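Local coordinates for conserved domain protein (Porphyromonas gingivalis, PDB 3PNN) that probably acts as a glycosyltransferase with a Rossmann-like alpha/beta/alpha fold, taking part in the formation of glycosidic linkages, at residues 87-91 with 232-237; 107-111 with 224-229; 168-173 with 212-216; 176-180 with 263-267. All coordinates share one frame; numbering follows the deposited sequence.

Contact 1: 87-91 with 232-237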
loop_
_atom_site.group_PDB
_atom_site.type_symbol
_atom_site.label_atom_id
_atom_site.label_comp_id
_atom_site.label_asym_id
_atom_site.label_seq_id
_atom_site.Cartn_x
_atom_site.Cartn_y
_atom_site.Cartn_z
ATOM N N LEU A 87 15.733 -4.895 -13.684
ATOM C CA LEU A 87 15.324 -6.292 -13.720
ATOM C C LEU A 87 16.461 -7.182 -13.245
ATOM O O LEU A 87 17.620 -6.775 -13.280
ATOM C CB LEU A 87 14.967 -6.680 -15.163
ATOM C CG LEU A 87 13.849 -5.868 -15.816
ATOM C CD1 LEU A 87 13.752 -6.180 -17.307
ATOM C CD2 LEU A 87 12.533 -6.140 -15.106
ATOM N N PRO A 88 16.138 -8.410 -12.822
ATOM C CA PRO A 88 17.178 -9.341 -12.371
ATOM C C PRO A 88 18.227 -9.575 -13.448
ATOM O O PRO A 88 17.908 -9.564 -14.640
ATOM C CB PRO A 88 16.400 -10.630 -12.109
ATOM C CG PRO A 88 15.008 -10.157 -11.786
ATOM C CD PRO A 88 14.787 -8.981 -12.691
ATOM N N GLU A 89 19.469 -9.774 -13.026
ATOM C CA GLU A 89 20.549 -10.051 -13.959
ATOM C C GLU A 89 20.122 -11.153 -14.924
ATOM O O GLU A 89 19.632 -12.200 -14.503
ATOM C CB GLU A 89 21.810 -10.464 -13.198
ATOM C CG GLU A 89 23.106 -10.277 -13.975
ATOM C CD GLU A 89 24.335 -10.622 -13.150
ATOM O OE1 GLU A 89 24.178 -11.252 -12.082
ATOM O OE2 GLU A 89 25.458 -10.265 -13.570
ATOM N N GLY A 90 20.286 -10.904 -16.219
ATOM C CA GLY A 90 19.939 -11.889 -17.230
ATOM C C GLY A 90 18.686 -11.540 -18.014
ATOM O O GLY A 90 18.449 -12.078 -19.096
ATOM N N PHE A 91 17.878 -10.638 -17.463
ATOM C CA PHE A 91 16.648 -10.210 -18.118
ATOM C C PHE A 91 16.796 -8.820 -18.720
ATOM O O PHE A 91 17.416 -7.935 -18.130
ATOM C CB PHE A 91 15.476 -10.215 -17.128
ATOM C CG PHE A 91 14.970 -11.589 -16.786
ATOM C CD1 PHE A 91 14.071 -12.238 -17.617
ATOM C CD2 PHE A 91 15.383 -12.230 -15.630
ATOM C CE1 PHE A 91 13.598 -13.504 -17.303
ATOM C CE2 PHE A 91 14.912 -13.496 -15.310
ATOM C CZ PHE A 91 14.021 -14.132 -16.149
ATOM N N PHE A 232 9.569 -12.933 -9.000
ATOM C CA PHE A 232 9.685 -12.009 -10.138
ATOM C C PHE A 232 10.338 -12.681 -11.339
ATOM O O PHE A 232 9.896 -12.511 -12.487
ATOM C CB PHE A 232 10.467 -10.749 -9.740
ATOM C CG PHE A 232 10.307 -9.600 -10.711
ATOM C CD1 PHE A 232 9.082 -9.349 -11.312
ATOM C CD2 PHE A 232 11.376 -8.751 -10.994
ATOM C CE1 PHE A 232 8.925 -8.268 -12.192
ATOM C CE2 PHE A 232 11.230 -7.677 -11.875
ATOM C CZ PHE A 232 10.002 -7.436 -12.475
ATOM N N ILE A 233 11.412 -13.427 -11.088
ATOM C CA ILE A 233 12.040 -14.214 -12.148
ATOM C C ILE A 233 11.007 -15.131 -12.803
ATOM O O ILE A 233 10.943 -15.228 -14.032
ATOM C CB ILE A 233 13.256 -15.029 -11.622
ATOM C CG1 ILE A 233 14.423 -14.074 -11.339
ATOM C CG2 ILE A 233 13.672 -16.126 -12.627
ATOM C CD1 ILE A 233 15.498 -14.662 -10.447
ATOM N N ASN A 234 10.190 -15.790 -11.984
ATOM C CA ASN A 234 9.165 -16.688 -12.519
ATOM C C ASN A 234 8.178 -15.907 -13.364
ATOM O O ASN A 234 7.796 -16.330 -14.454
ATOM C CB ASN A 234 8.426 -17.405 -11.383
ATOM C CG ASN A 234 9.275 -18.475 -10.720
ATOM O OD1 ASN A 234 10.287 -18.904 -11.270
ATOM N ND2 ASN A 234 8.868 -18.906 -9.531
ATOM N N PHE A 235 7.776 -14.754 -12.841
ATOM C CA PHE A 235 6.849 -13.866 -13.527
ATOM C C PHE A 235 7.385 -13.410 -14.875
ATOM O O PHE A 235 6.698 -13.523 -15.892
ATOM C CB PHE A 235 6.548 -12.655 -12.649
ATOM C CG PHE A 235 5.859 -11.538 -13.380
ATOM C CD1 PHE A 235 4.480 -11.531 -13.519
ATOM C CD2 PHE A 235 6.593 -10.500 -13.930
ATOM C CE1 PHE A 235 3.842 -10.495 -14.189
ATOM C CE2 PHE A 235 5.965 -9.466 -14.604
ATOM C CZ PHE A 235 4.588 -9.461 -14.732
ATOM N N LEU A 236 8.610 -12.891 -14.889
ATOM C CA LEU A 236 9.243 -12.467 -16.141
ATOM C C LEU A 236 9.327 -13.600 -17.160
ATOM O O LEU A 236 9.094 -13.403 -18.360
ATOM C CB LEU A 236 10.633 -11.891 -15.868
ATOM C CG LEU A 236 10.597 -10.592 -15.052
ATOM C CD1 LEU A 236 11.968 -10.239 -14.497
ATOM C CD2 LEU A 236 10.046 -9.455 -15.900
ATOM N N ASN A 237 9.669 -14.791 -16.691
ATOM C CA ASN A 237 9.727 -15.941 -17.581
ATOM C C ASN A 237 8.377 -16.277 -18.213
ATOM O O ASN A 237 8.319 -16.688 -19.365
ATOM C CB ASN A 237 10.301 -17.162 -16.857
ATOM C CG ASN A 237 11.811 -17.124 -16.773
ATOM O OD1 ASN A 237 12.478 -16.604 -17.669
ATOM N ND2 ASN A 237 12.361 -17.673 -15.697
#
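Phe91 and Leu236 meet at the centre of this contact through a CH-pi interaction. Leu236 CB lies 4.0 Å from the centroid of the Phe91 ring and 25° off its normal, so it sits over one face, displaced toward the rim. Phe91 CG stands anti to the carbonyl carbon (chi1 -74°), which swings the ring out of the loop and across helix 223-239.

The remaining apolar contacts are van der Waals packing between Leu87, Pro88 and Phe91 and the helix side chains. The proline ring and Leu236 meet end-on, with Pro88 CD 3.6 Å from Leu236 CD1. The Pro88 and Ile233 side chains run past one another in opposite senses, Pro88 CG 4.0 Å from Ile233 CG1. Ile233 CG2 touches Phe91 CE2. The Leu87 and Phe232 side chains cross at about a right angle, with Leu87 CD2 3.8 Å from Phe232 CE2. Leu236 CD1 lies over a face of the Phe232 ring, offset toward its rim.

The polar component is small. Asn237 OD1 comes to the edge of the Phe91 ring, near its plane, 3.3 Å from Phe91 CZ, where it would face the weakly positive ring hydrogens. No hydrogen bond joins the two segments. The loop instead holds its own shape, with Phe91 N bonded to Pro88 O at 3.0 Å. Gly90 takes a positive phi of 108°, a geometry suited to the third position of the bend.

Around the pair, Phe247 and His105 meet the Phe232 ring, while Leu87 rests on Trp101. The motif is a type II beta turn, Pro88 to Phe91, packed against one side of helix 223-239.

Contact 2: 107-111 with 224-229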
loop_
_atom_site.group_PDB
_atom_site.type_symbol
_atom_site.label_atom_id
_atom_site.label_comp_id
_atom_site.label_asym_id
_atom_site.label_seq_id
_atom_site.Cartn_x
_atom_site.Cartn_y
_atom_site.Cartn_z
ATOM N N VAL A 107 8.177 -2.436 -4.813
ATOM C CA VAL A 107 8.701 -2.855 -3.518
ATOM C C VAL A 107 10.160 -3.329 -3.615
ATOM O O VAL A 107 10.996 -2.992 -2.768
ATOM C CB VAL A 107 7.834 -3.981 -2.875
ATOM C CG1 VAL A 107 8.536 -4.563 -1.655
ATOM C CG2 VAL A 107 6.459 -3.437 -2.476
ATOM N N LEU A 108 10.462 -4.121 -4.638
ATOM C CA LEU A 108 11.828 -4.610 -4.842
ATOM C C LEU A 108 12.858 -3.474 -4.906
ATOM O O LEU A 108 14.030 -3.682 -4.614
ATOM C CB LEU A 108 11.922 -5.461 -6.113
ATOM C CG LEU A 108 11.466 -6.914 -5.960
ATOM C CD1 LEU A 108 11.388 -7.587 -7.309
ATOM C CD2 LEU A 108 12.426 -7.669 -5.028
HETATM N N MSE A 109 12.431 -2.277 -5.285
HETATM C CA MSE A 109 13.368 -1.148 -5.387
HETATM C C MSE A 109 13.955 -0.743 -4.017
HETATM O O MSE A 109 15.017 -0.104 -3.950
HETATM C CB MSE A 109 12.696 0.067 -6.044
HETATM C CG MSE A 109 12.173 -0.204 -7.471
HETATM SE SE MSE A 109 13.511 -0.743 -8.779
HETATM C CE MSE A 109 13.289 -2.684 -8.572
ATOM N N GLY A 110 13.268 -1.119 -2.938
ATOM C CA GLY A 110 13.720 -0.794 -1.592
ATOM C C GLY A 110 14.694 -1.794 -0.970
ATOM O O GLY A 110 15.119 -1.633 0.170
ATOM N N ARG A 111 15.082 -2.807 -1.730
ATOM C CA ARG A 111 15.806 -3.949 -1.167
ATOM C C ARG A 111 17.168 -3.619 -0.537
ATOM O O ARG A 111 17.555 -4.230 0.453
ATOM C CB ARG A 111 15.968 -5.049 -2.223
ATOM C CG ARG A 111 17.407 -5.346 -2.548
ATOM C CD ARG A 111 17.593 -6.804 -2.889
ATOM N NE ARG A 111 17.248 -7.062 -4.276
ATOM C CZ ARG A 111 16.796 -8.229 -4.718
ATOM N NH1 ARG A 111 16.504 -8.383 -6.002
ATOM N NH2 ARG A 111 16.625 -9.236 -3.871
ATOM N N TYR A 224 11.580 -10.825 2.607
ATOM C CA TYR A 224 10.509 -10.646 1.633
ATOM C C TYR A 224 11.062 -10.183 0.284
ATOM O O TYR A 224 10.552 -10.561 -0.767
ATOM C CB TYR A 224 9.437 -9.657 2.142
ATOM C CG TYR A 224 8.263 -9.558 1.171
ATOM C CD1 TYR A 224 7.360 -10.609 1.045
ATOM C CD2 TYR A 224 8.071 -8.428 0.378
ATOM C CE1 TYR A 224 6.294 -10.546 0.156
ATOM C CE2 TYR A 224 6.991 -8.353 -0.533
ATOM C CZ TYR A 224 6.110 -9.414 -0.617
ATOM O OH TYR A 224 5.048 -9.382 -1.490
ATOM N N PHE A 225 12.104 -9.357 0.294
ATOM C CA PHE A 225 12.702 -8.950 -0.982
ATOM C C PHE A 225 13.243 -10.150 -1.758
ATOM O O PHE A 225 13.140 -10.212 -2.985
ATOM C CB PHE A 225 13.830 -7.933 -0.783
ATOM C CG PHE A 225 13.395 -6.650 -0.122
ATOM C CD1 PHE A 225 12.485 -5.798 -0.743
ATOM C CD2 PHE A 225 13.937 -6.271 1.100
ATOM C CE1 PHE A 225 12.092 -4.601 -0.135
ATOM C CE2 PHE A 225 13.559 -5.081 1.711
ATOM C CZ PHE A 225 12.628 -4.236 1.092
ATOM N N ASP A 226 13.854 -11.087 -1.047
ATOM C CA ASP A 226 14.444 -12.261 -1.693
ATOM C C ASP A 226 13.377 -13.182 -2.276
ATOM O O ASP A 226 13.529 -13.692 -3.395
ATOM C CB ASP A 226 15.308 -13.053 -0.702
ATOM C CG ASP A 226 16.538 -12.281 -0.254
ATOM O OD1 ASP A 226 17.073 -11.480 -1.054
ATOM O OD2 ASP A 226 16.965 -12.464 0.905
ATOM N N TYR A 227 12.309 -13.414 -1.516
ATOM C CA TYR A 227 11.220 -14.238 -2.031
ATOM C C TYR A 227 10.592 -13.546 -3.241
ATOM O O TYR A 227 10.245 -14.201 -4.230
ATOM C CB TYR A 227 10.159 -14.496 -0.958
ATOM C CG TYR A 227 10.626 -15.397 0.169
ATOM C CD1 TYR A 227 11.248 -16.623 -0.095
ATOM C CD2 TYR A 227 10.441 -15.027 1.494
ATOM C CE1 TYR A 227 11.678 -17.445 0.952
ATOM C CE2 TYR A 227 10.862 -15.842 2.541
ATOM C CZ TYR A 227 11.477 -17.041 2.265
ATOM O OH TYR A 227 11.884 -17.846 3.316
ATOM N N SER A 228 10.447 -12.225 -3.162
ATOM C CA SER A 228 9.860 -11.471 -4.277
ATOM C C SER A 228 10.728 -11.560 -5.513
ATOM O O SER A 228 10.219 -11.615 -6.630
ATOM C CB SER A 228 9.683 -9.990 -3.938
ATOM O OG SER A 228 8.735 -9.788 -2.898
ATOM N N GLU A 229 12.044 -11.517 -5.331
ATOM C CA GLU A 229 12.944 -11.642 -6.491
ATOM C C GLU A 229 12.794 -13.020 -7.144
ATOM O O GLU A 229 12.790 -13.156 -8.373
ATOM C CB GLU A 229 14.395 -11.401 -6.074
ATOM C CG GLU A 229 15.432 -11.725 -7.145
ATOM C CD GLU A 229 15.833 -10.518 -7.977
ATOM O OE1 GLU A 229 15.100 -9.502 -7.961
ATOM O OE2 GLU A 229 16.888 -10.588 -8.646
#
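Arg111 lies across Phe225 before its side chain leaves for the acidic residues of helix 223-239. Its CA stands 3.6 Å from the centroid of the Phe225 ring and only 4° off the normal, a nearly vertical CH-pi contact. CB follows over the same face, 3.7 Å from Phe225 CG. The torsion chi1 of 118° is away from the staggered positions, and further bends at chi2 and chi3 lead the chain away from the ring and bring the guanidinium round to Glu229. At the tip, NH1 makes a salt bridge to Glu229 OE1 at 2.7 Å, although the hydrogen bond within it is weak, with an angle of 124° at the hydrogen. The two planar groups are steeply turned and do not meet side by side as a bidentate pair. NH2 points to Asp226 OD1, a long salt bridge of 3.6 Å. Leu108 CD2 lies loosely over one guanidinium face, toward the rim, and also touches Phe225 O, at 3.3 Å.

The Phe225 ring is enclosed further by Val107 O at its edge, 3.3 Å from Phe225 CE1, and by the nearly parallel ring of Phe118. Val107 CG1 comes to the edge of the Tyr224 ring, whose OH is hydrogen-bonded to Asn104. An aromatic ring covered by CA and CB of Arg111, with the salt-bridge network beside it, joins helix 103-108 and the type I turn Leu108-Arg111 to helix 223-239 in an alpha/beta/alpha domain.

Contact 3: 168-173 with 212-216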
loop_
_atom_site.group_PDB
_atom_site.type_symbol
_atom_site.label_atom_id
_atom_site.label_comp_id
_atom_site.label_asym_id
_atom_site.label_seq_id
_atom_site.Cartn_x
_atom_site.Cartn_y
_atom_site.Cartn_z
ATOM N N ARG A 168 -10.818 -4.596 -4.344
ATOM C CA ARG A 168 -10.309 -4.884 -3.003
ATOM C C ARG A 168 -9.619 -6.245 -2.958
ATOM O O ARG A 168 -10.056 -7.185 -3.615
ATOM C CB ARG A 168 -11.464 -4.873 -1.993
ATOM C CG ARG A 168 -12.207 -3.557 -1.895
ATOM C CD ARG A 168 -11.366 -2.532 -1.149
ATOM N NE ARG A 168 -11.981 -1.206 -1.098
ATOM C CZ ARG A 168 -11.544 -0.153 -1.793
ATOM N NH1 ARG A 168 -10.498 -0.276 -2.610
ATOM N NH2 ARG A 168 -12.147 1.028 -1.669
ATOM N N GLY A 169 -8.542 -6.348 -2.187
ATOM C CA GLY A 169 -7.955 -7.646 -1.903
ATOM C C GLY A 169 -8.832 -8.386 -0.906
ATOM O O GLY A 169 -8.795 -8.098 0.294
ATOM N N VAL A 170 -9.624 -9.336 -1.392
ATOM C CA VAL A 170 -10.540 -10.069 -0.519
ATOM C C VAL A 170 -9.799 -11.195 0.196
ATOM O O VAL A 170 -9.167 -12.042 -0.442
ATOM C CB VAL A 170 -11.753 -10.621 -1.298
ATOM C CG1 VAL A 170 -12.611 -11.478 -0.386
ATOM C CG2 VAL A 170 -12.575 -9.467 -1.870
ATOM N N CYS A 171 -9.870 -11.194 1.523
ATOM C CA CYS A 171 -9.033 -12.071 2.329
ATOM C C CYS A 171 -9.795 -13.227 2.958
ATOM O O CYS A 171 -10.910 -13.052 3.428
ATOM C CB CYS A 171 -8.413 -11.266 3.468
ATOM S SG CYS A 171 -7.250 -10.054 2.887
ATOM N N GLN A 172 -9.168 -14.398 2.978
ATOM C CA GLN A 172 -9.654 -15.512 3.786
ATOM C C GLN A 172 -8.776 -15.556 5.019
ATOM O O GLN A 172 -7.551 -15.583 4.901
ATOM C CB GLN A 172 -9.535 -16.826 3.018
ATOM C CG GLN A 172 -10.180 -16.761 1.639
ATOM C CD GLN A 172 -11.638 -16.358 1.726
ATOM O OE1 GLN A 172 -12.378 -16.871 2.565
ATOM N NE2 GLN A 172 -12.056 -15.427 0.867
ATOM N N VAL A 173 -9.395 -15.560 6.198
ATOM C CA VAL A 173 -8.646 -15.497 7.453
ATOM C C VAL A 173 -9.139 -16.576 8.416
ATOM O O VAL A 173 -10.345 -16.726 8.631
ATOM C CB VAL A 173 -8.773 -14.111 8.108
ATOM C CG1 VAL A 173 -7.876 -14.007 9.339
ATOM C CG2 VAL A 173 -8.414 -13.010 7.108
ATOM N N PRO A 212 -13.046 -9.340 5.852
ATOM C CA PRO A 212 -11.760 -8.633 5.873
ATOM C C PRO A 212 -11.237 -8.350 4.463
ATOM O O PRO A 212 -11.375 -9.202 3.567
ATOM C CB PRO A 212 -10.817 -9.619 6.571
ATOM C CG PRO A 212 -11.649 -10.833 6.922
ATOM C CD PRO A 212 -12.917 -10.769 6.179
ATOM N N VAL A 213 -10.644 -7.172 4.271
ATOM C CA VAL A 213 -9.976 -6.848 3.006
ATOM C C VAL A 213 -8.619 -6.235 3.265
ATOM O O VAL A 213 -8.384 -5.633 4.323
ATOM C CB VAL A 213 -10.802 -5.882 2.109
ATOM C CG1 VAL A 213 -12.037 -6.594 1.562
ATOM C CG2 VAL A 213 -11.184 -4.620 2.873
ATOM N N SER A 214 -7.724 -6.406 2.298
ATOM C CA SER A 214 -6.456 -5.696 2.287
ATOM C C SER A 214 -6.658 -4.312 1.675
ATOM O O SER A 214 -7.403 -4.165 0.702
ATOM C CB SER A 214 -5.420 -6.474 1.462
ATOM O OG SER A 214 -4.278 -5.669 1.204
HETATM N N MSE A 215 -6.006 -3.300 2.245
HETATM C CA MSE A 215 -5.951 -1.964 1.631
HETATM C C MSE A 215 -4.494 -1.625 1.321
HETATM O O MSE A 215 -4.106 -0.447 1.236
HETATM C CB MSE A 215 -6.585 -0.887 2.536
HETATM C CG MSE A 215 -8.062 -1.160 2.863
HETATM SE SE MSE A 215 -9.177 -1.302 1.255
HETATM C CE MSE A 215 -9.055 0.526 0.643
ATOM N N ASN A 216 -3.700 -2.674 1.134
ATOM C CA ASN A 216 -2.274 -2.556 0.813
ATOM C C ASN A 216 -1.447 -1.929 1.940
ATOM O O ASN A 216 -0.504 -1.181 1.678
ATOM C CB ASN A 216 -2.057 -1.790 -0.497
ATOM C CG ASN A 216 -1.197 -2.560 -1.494
ATOM O OD1 ASN A 216 -1.135 -3.795 -1.465
ATOM N ND2 ASN A 216 -0.543 -1.827 -2.404
HETATM O O HOH W 1 -7.520 -3.327 -1.846
HETATM O O HOH W 2 -13.017 -11.431 2.968
#
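A short antiparallel ladder links strands 166-173 and 212-215, pairing Gly169 with Ser214 (hydrogen-bonded pair) and Val170 with Val213 (non-hydrogen-bonded pair). The segment axes come within 4.7 Å, but their directions lie 136° apart, well short of 180°; two direct backbone bonds join them. Ser214 N donates to Gly169 O at 2.8 Å, in the carbonyl plane. Cys171 N donates to Pro212 O at 3.2 Å, lying 30° out of the plane of the Pro212 carbonyl. Two waters complete the rungs. One accepts from Gly169 N and donates to Ser214 O, standing in for the second bond of that pair. The other donates to both Cys171 O and Pro212 O, where the proline nitrogen has no hydrogen to give.

Beyond the ladder, Arg168 and Met215 (present as selenomethionine) cross at a slant. Bends at chi2 and chi3 fold the Met215 chain back, placing CE 3.5 Å above the centre of the Arg168 guanidinium, while SE touches Arg168 CD at 3.5 Å. Arg168 NH2 is hydrogen-bonded to Thr159 O, and Trp273 makes a cation-pi contact, which together would limit the rotation of the group. A glycerol, probably from the crystallisation liquor, lies about 3 Å from the Arg168 side chain. Next to Met215, Ser214 OG accepts from Asn216 N at 3.1 Å, an ST turn at the corner where the chain leaves this twisted, water-bridged antiparallel pair.

Contact 4: 176-180 with 263-267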
loop_
_atom_site.group_PDB
_atom_site.type_symbol
_atom_site.label_atom_id
_atom_site.label_comp_id
_atom_site.label_asym_id
_atom_site.label_seq_id
_atom_site.Cartn_x
_atom_site.Cartn_y
_atom_site.Cartn_z
ATOM N N LYS A 176 -7.065 -18.459 13.842
ATOM C CA LYS A 176 -5.866 -17.956 14.500
ATOM C C LYS A 176 -5.478 -16.585 13.959
ATOM O O LYS A 176 -4.379 -16.099 14.219
ATOM C CB LYS A 176 -4.709 -18.943 14.340
ATOM C CG LYS A 176 -4.999 -20.319 14.911
ATOM C CD LYS A 176 -3.872 -21.300 14.600
ATOM C CE LYS A 176 -4.146 -22.661 15.235
ATOM N NZ LYS A 176 -3.042 -23.638 14.998
ATOM N N HIS A 177 -6.382 -15.960 13.205
ATOM C CA HIS A 177 -6.120 -14.642 12.634
ATOM C C HIS A 177 -4.994 -14.665 11.595
ATOM O O HIS A 177 -4.314 -13.665 11.395
ATOM C CB HIS A 177 -5.807 -13.627 13.738
ATOM C CG HIS A 177 -6.967 -13.365 14.650
ATOM N ND1 HIS A 177 -7.558 -14.358 15.403
ATOM C CD2 HIS A 177 -7.657 -12.232 14.917
ATOM C CE1 HIS A 177 -8.556 -13.846 16.100
ATOM N NE2 HIS A 177 -8.637 -12.558 15.824
ATOM N N LEU A 178 -4.809 -15.804 10.936
ATOM C CA LEU A 178 -3.795 -15.922 9.894
ATOM C C LEU A 178 -4.435 -15.924 8.513
ATOM O O LEU A 178 -5.455 -16.589 8.287
ATOM C CB LEU A 178 -2.965 -17.191 10.082
ATOM C CG LEU A 178 -2.114 -17.245 11.352
ATOM C CD1 LEU A 178 -1.498 -18.644 11.482
ATOM C CD2 LEU A 178 -1.032 -16.160 11.331
ATOM N N LEU A 179 -3.823 -15.169 7.607
ATOM C CA LEU A 179 -4.268 -15.059 6.222
ATOM C C LEU A 179 -4.049 -16.392 5.519
ATOM O O LEU A 179 -2.943 -16.937 5.535
ATOM C CB LEU A 179 -3.457 -13.963 5.506
ATOM C CG LEU A 179 -3.920 -13.564 4.108
ATOM C CD1 LEU A 179 -5.343 -13.037 4.194
ATOM C CD2 LEU A 179 -2.968 -12.525 3.455
ATOM N N THR A 180 -5.093 -16.938 4.911
ATOM C CA THR A 180 -4.923 -18.198 4.191
ATOM C C THR A 180 -5.031 -17.970 2.692
ATOM O O THR A 180 -4.668 -18.836 1.901
ATOM C CB THR A 180 -5.948 -19.267 4.623
ATOM O OG1 THR A 180 -7.265 -18.806 4.312
ATOM C CG2 THR A 180 -5.845 -19.542 6.112
ATOM N N SER A 263 3.814 -16.812 6.861
ATOM C CA SER A 263 2.538 -16.693 7.540
ATOM C C SER A 263 2.294 -15.213 7.723
ATOM O O SER A 263 3.237 -14.436 7.896
ATOM C CB SER A 263 2.564 -17.410 8.892
ATOM O OG SER A 263 3.571 -16.868 9.723
ATOM N N VAL A 264 1.032 -14.810 7.654
ATOM C CA VAL A 264 0.708 -13.395 7.696
ATOM C C VAL A 264 -0.375 -13.224 8.750
ATOM O O VAL A 264 -1.472 -13.751 8.594
ATOM C CB VAL A 264 0.182 -12.886 6.327
ATOM C CG1 VAL A 264 -0.206 -11.401 6.419
ATOM C CG2 VAL A 264 1.235 -13.108 5.212
ATOM N N GLU A 265 -0.068 -12.518 9.832
ATOM C CA GLU A 265 -1.099 -12.246 10.834
ATOM C C GLU A 265 -1.927 -11.049 10.391
ATOM O O GLU A 265 -1.379 -10.013 9.997
ATOM C CB GLU A 265 -0.503 -11.979 12.226
ATOM C CG GLU A 265 -1.599 -11.563 13.240
ATOM C CD GLU A 265 -1.078 -11.262 14.650
ATOM O OE1 GLU A 265 0.149 -11.280 14.875
ATOM O OE2 GLU A 265 -1.914 -11.009 15.545
ATOM N N VAL A 266 -3.247 -11.182 10.462
ATOM C CA VAL A 266 -4.139 -10.086 10.095
ATOM C C VAL A 266 -4.488 -9.276 11.349
ATOM O O VAL A 266 -5.073 -9.809 12.297
ATOM C CB VAL A 266 -5.437 -10.592 9.427
ATOM C CG1 VAL A 266 -6.364 -9.406 9.081
ATOM C CG2 VAL A 266 -5.112 -11.396 8.174
ATOM N N LEU A 267 -4.115 -7.999 11.356
ATOM C CA LEU A 267 -4.307 -7.150 12.530
ATOM C C LEU A 267 -5.611 -6.386 12.360
ATOM O O LEU A 267 -5.755 -5.603 11.432
ATOM C CB LEU A 267 -3.130 -6.179 12.674
ATOM C CG LEU A 267 -1.744 -6.845 12.633
ATOM C CD1 LEU A 267 -0.643 -5.793 12.462
ATOM C CD2 LEU A 267 -1.495 -7.668 13.902
HETATM O O HOH W 3 -0.662 -16.928 7.012
#
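Leu178 and Glu265 form a single backbone bridge, their CA atoms 4.7 Å apart, between chains that are strongly inclined to each other.

Two direct hydrogen bonds frame the bridge. Val266 N donates to His177 O at 2.9 Å and 178°, and Leu179 N donates to Val264 O at 2.9 Å and 174°. Both donors approach close to the carbonyl axis, so these two bonds are nearly linear. A water accepts from Val264 N and donates to Leu179 O, standing in for the second bond of the Leu179-Val264 pair. CA-H...O contacts reinforce the same region, with Leu178 CA 3.4 Å from Val264 O.

Apolar packing differs on the two sides. Leu179 CB touches Val264 CB at 3.9 Å and also meets Val266 CG2. Leu178 starts away from the partner strand, yet chi1 of -65° together with an extended chi2 brings its CD2 back to 3.9 Å from Glu265 CA.

Leu179 and Val264 rest on Val253 and Ile257 of helix 249-259, and Val266 meets Met151 and Val173. Strand 263-268 is bonded along strand 148-155, and Glu265 OE1 makes a salt bridge to Lys138 of helix 129-140.

Overall arrangement
From the N terminus, the chain opens contact 1 at 87-91, then contact 2 at 107-111, contact 3 at 168-173 and contact 4 at 176-180. Contact 3 closes first, at 212-216, nested inside the loop closed by contact 2 at 224-229, itself nested inside that of contact 1 at 232-237. Contact 4 closes last, at 263-267, so it crosses all three others. Contacts 1 and 2 touch through Phe232 CD2 and Leu108 CD1, 3.9 Å apart, and tie the loop after strand 77-81 and helix 103-108 to helix 223-239. Contacts 3 and 4 touch where the consecutive strands 166-173 and 179-191 lie side by side, and tie these to strands 212-215 and 263-268 respectively.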